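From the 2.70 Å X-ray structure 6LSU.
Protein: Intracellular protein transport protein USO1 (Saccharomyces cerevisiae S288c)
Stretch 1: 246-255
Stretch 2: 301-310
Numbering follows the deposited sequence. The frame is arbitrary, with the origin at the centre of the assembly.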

# COMPACT_ATOMS: atom_id res chain seq x y z
N GLY A 246 5.55 -14.14 17.73
CA GLY A 246 5.00 -12.89 17.19
C GLY A 246 5.72 -12.46 15.93
O GLY A 246 6.10 -13.31 15.09
N LEU A 247 5.96 -11.16 15.79
CA LEU A 247 6.71 -10.58 14.65
C LEU A 247 8.01 -11.36 14.43
O LEU A 247 8.43 -11.52 13.23
N ARG A 248 8.62 -11.88 15.51
CA ARG A 248 9.89 -12.64 15.40
C ARG A 248 9.65 -14.09 14.94
O ARG A 248 10.63 -14.76 14.67
N GLY A 249 8.41 -14.57 14.82
CA GLY A 249 8.17 -15.79 14.02
C GLY A 249 8.70 -15.60 12.60
O GLY A 249 9.05 -14.46 12.20
N SER A 250 8.87 -16.65 11.83
CA SER A 250 9.27 -16.42 10.44
C SER A 250 8.04 -16.71 9.56
O SER A 250 7.01 -15.93 9.74
N LEU A 251 8.06 -17.77 8.74
CA LEU A 251 7.04 -17.94 7.69
C LEU A 251 5.67 -18.27 8.31
O LEU A 251 4.65 -17.71 7.78
N VAL A 252 5.62 -19.08 9.37
CA VAL A 252 4.32 -19.53 9.94
C VAL A 252 3.50 -18.30 10.34
O VAL A 252 2.30 -18.27 10.02
N VAL A 253 4.13 -17.29 10.96
CA VAL A 253 3.46 -16.00 11.29
C VAL A 253 3.03 -15.28 10.03
O VAL A 253 1.93 -14.75 10.02
N ASN A 254 3.86 -15.27 8.99
CA ASN A 254 3.52 -14.68 7.67
C ASN A 254 2.27 -15.39 7.13
O ASN A 254 1.30 -14.70 6.72
N ASP A 255 2.27 -16.72 7.18
CA ASP A 255 1.08 -17.55 6.78
C ASP A 255 -0.12 -17.15 7.65
O ASP A 255 -1.12 -16.72 7.10
N ASP A 301 14.06 -8.86 6.68
CA ASP A 301 13.05 -8.81 5.60
C ASP A 301 11.79 -9.54 6.06
O ASP A 301 10.71 -9.10 5.80
N GLN A 302 11.93 -10.62 6.81
CA GLN A 302 10.75 -11.40 7.24
C GLN A 302 9.94 -10.56 8.25
O GLN A 302 8.64 -10.51 8.13
N ARG A 303 10.62 -9.94 9.22
CA ARG A 303 9.87 -9.19 10.28
C ARG A 303 9.25 -7.94 9.68
O ARG A 303 8.11 -7.61 10.06
N ILE A 304 9.91 -7.34 8.69
CA ILE A 304 9.37 -6.18 7.91
C ILE A 304 8.05 -6.58 7.24
O ILE A 304 7.05 -5.82 7.37
N VAL A 305 8.07 -7.72 6.53
CA VAL A 305 6.88 -8.26 5.83
C VAL A 305 5.80 -8.61 6.86
O VAL A 305 4.66 -8.34 6.57
N ASN A 306 6.16 -9.18 8.02
CA ASN A 306 5.14 -9.60 9.01
C ASN A 306 4.45 -8.30 9.45
O ASN A 306 3.22 -8.18 9.39
N ILE A 307 5.22 -7.30 9.85
CA ILE A 307 4.56 -6.12 10.46
C ILE A 307 3.72 -5.46 9.35
O ILE A 307 2.64 -4.92 9.68
N ASN A 308 4.19 -5.47 8.10
CA ASN A 308 3.50 -4.69 7.07
C ASN A 308 2.17 -5.42 6.81
O ASN A 308 1.12 -4.76 6.55
N THR A 309 2.21 -6.75 6.78
CA THR A 309 0.98 -7.56 6.65
C THR A 309 0.03 -7.23 7.82
O THR A 309 -1.20 -6.97 7.55
N ALA A 310 0.54 -7.20 9.05
CA ALA A 310 -0.25 -6.75 10.23
C ALA A 310 -0.89 -5.36 10.01
O ALA A 310 -2.09 -5.21 10.24

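Amide side chains suit the interface between neighbouring helices because each offers a donor and an acceptor at one tip, and this pair of stretches from USO1 is a compact example. The shortest polar contact across the stretches runs from Gln-302 NE2 to Asn-254 OD1, a hydrogen bond of 2.9 Å with a nearly straight N-H...acceptor angle of 164°. Gln-302 points toward the first stretch and reaches this partner by folding back, with chi1 t and chi2 p. The same amide nitrogen also serves its own helix, since Gln-302 NE2 donates to Asn-306 OD1 at 2.9 Å. One amide group therefore ties the two asparagines together.

Asn-306, one helical turn after Gln-302, also points toward the first stretch, with chi1 m. While its OD1 accepts from Gln-302, its ND2 donates to the backbone: Asn-306 ND2 to Leu-247 O is a hydrogen bond of 3.2 Å. Gly-249 O lies 3.3 Å from Asn-306 ND2 as well, so the amide nitrogen sits against the turn that precedes helix 251-255. Nearby, Val-253, with chi1 t, points toward the second stretch and brings CG1 to 3.7 Å from Asn-306 ND2.

The two helices run nearly parallel, at 18°, with a closest axial approach of 9.6 Å. Into this arrangement Asn-254, chi1 t, fits as a knob among Gln-302, Val-305, Asn-306 and Thr-309. Its CB lies 3.4 Å from Asn-306 OD1, and its OD1 is 3.6 Å from Val-305 CG1, so the acceptor bonded to glutamine also abuts a methyl group. The CA-to-CB bond of Thr-309 points toward the first stretch, and Thr-309 OG1 comes to 4.1 Å from Asn-254 ND2 while donating to Val-305 O of its own helix at 2.7 Å.

Away from the amide cluster, van der Waals contacts take over, apolar in one place and mixed elsewhere. The CA-to-CB bond of Leu-247 points sideways, yet its end approaches helix 301-310, placing CD2 3.7 Å from Ile-307 CD1; both leucine chi angles lie between the usual wells, whereas Ile-307 is t at chi1 and chi2. Arg-303, m at chi1 and extended through t at chi2 and chi3, packs its CG 3.5 Å from Leu-247 O. Its guanidinium is covered over one face by the aliphatic part of Arg-248, whose CG comes within 3.4 Å of Arg-303 CZ. At the margin, Ser-250 CA rests 3.7 Å from Gln-302 CG, and Leu-251 CD2 approaches Gln-302 OE1 to 3.7 Å.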

# COMPACT_ATOMS: atom_id res chain seq x y z
CB LEU A 247 6.99 -9.11 14.92
CG LEU A 247 6.09 -8.12 14.17
CD1 LEU A 247 4.68 -8.65 13.93
CD2 LEU A 247 6.05 -6.79 14.88
CB ARG A 248 10.67 -12.54 16.71
CG ARG A 248 11.18 -11.13 16.96
CD ARG A 248 11.85 -10.95 18.30
NE ARG A 248 10.89 -10.42 19.26
CZ ARG A 248 11.18 -9.58 20.25
NH1 ARG A 248 12.42 -9.15 20.45
NH2 ARG A 248 10.22 -9.15 21.05
CB SER A 250 10.56 -17.14 10.12
OG SER A 250 10.35 -18.53 9.98
CB LEU A 251 7.50 -19.02 6.73
CG LEU A 251 8.29 -18.52 5.54
CD1 LEU A 251 8.47 -19.70 4.57
CD2 LEU A 251 7.58 -17.38 4.86
CB VAL A 252 4.50 -20.52 11.11
CG1 VAL A 252 3.16 -20.90 11.71
CG2 VAL A 252 5.20 -21.78 10.63
CB VAL A 253 4.35 -15.12 12.18
CG1 VAL A 253 3.77 -13.75 12.35
CG2 VAL A 253 4.55 -15.80 13.51
CB ASN A 254 4.69 -14.84 6.70
CG ASN A 254 4.69 -13.81 5.60
OD1 ASN A 254 5.72 -13.56 5.01
ND2 ASN A 254 3.59 -13.18 5.33
CB ASP A 255 1.39 -19.04 6.82
CG ASP A 255 2.67 -19.45 6.07
OD1 ASP A 255 3.29 -20.42 6.51
OD2 ASP A 255 3.05 -18.82 5.06
CB ASP A 301 13.65 -9.41 4.33
CG ASP A 301 14.56 -8.45 3.58
OD1 ASP A 301 14.19 -7.27 3.49
OD2 ASP A 301 15.62 -8.87 3.14
CB GLN A 302 11.18 -12.74 7.80
CG GLN A 302 10.01 -13.65 8.10
CD GLN A 302 9.13 -13.82 6.89
OE1 GLN A 302 9.54 -14.41 5.91
NE2 GLN A 302 7.88 -13.36 6.94
CB ARG A 303 10.81 -8.85 11.42
CG ARG A 303 11.43 -10.11 11.99
CD ARG A 303 12.55 -9.81 12.90
NE ARG A 303 12.93 -11.05 13.50
CZ ARG A 303 13.58 -11.16 14.62
NH1 ARG A 303 13.96 -10.08 15.26
NH2 ARG A 303 13.82 -12.36 15.08
CB ILE A 304 10.38 -5.66 6.87
CG1 ILE A 304 11.50 -4.91 7.62
CG2 ILE A 304 9.70 -4.77 5.81
CD1 ILE A 304 12.72 -4.55 6.76
CB VAL A 305 7.23 -9.48 4.97
CG1 VAL A 305 5.98 -10.06 4.25
CG2 VAL A 305 8.31 -9.17 3.95
CB ASN A 306 5.72 -10.43 10.17
CG ASN A 306 6.13 -11.84 9.77
OD1 ASN A 306 5.84 -12.32 8.68
ND2 ASN A 306 6.81 -12.52 10.70
CB ILE A 307 5.52 -5.14 11.14
CG1 ILE A 307 4.75 -4.21 12.10
CG2 ILE A 307 6.37 -4.33 10.16
CD1 ILE A 307 5.65 -3.54 13.17
CB ASN A 308 4.40 -4.52 5.84
CG ASN A 308 5.28 -3.28 5.87
OD1 ASN A 308 5.17 -2.40 6.73
ND2 ASN A 308 6.19 -3.21 4.91
CB THR A 309 1.30 -9.04 6.55
OG1 THR A 309 2.30 -9.27 5.54
CG2 THR A 309 0.05 -9.84 6.19
CB ALA A 310 0.63 -6.80 11.46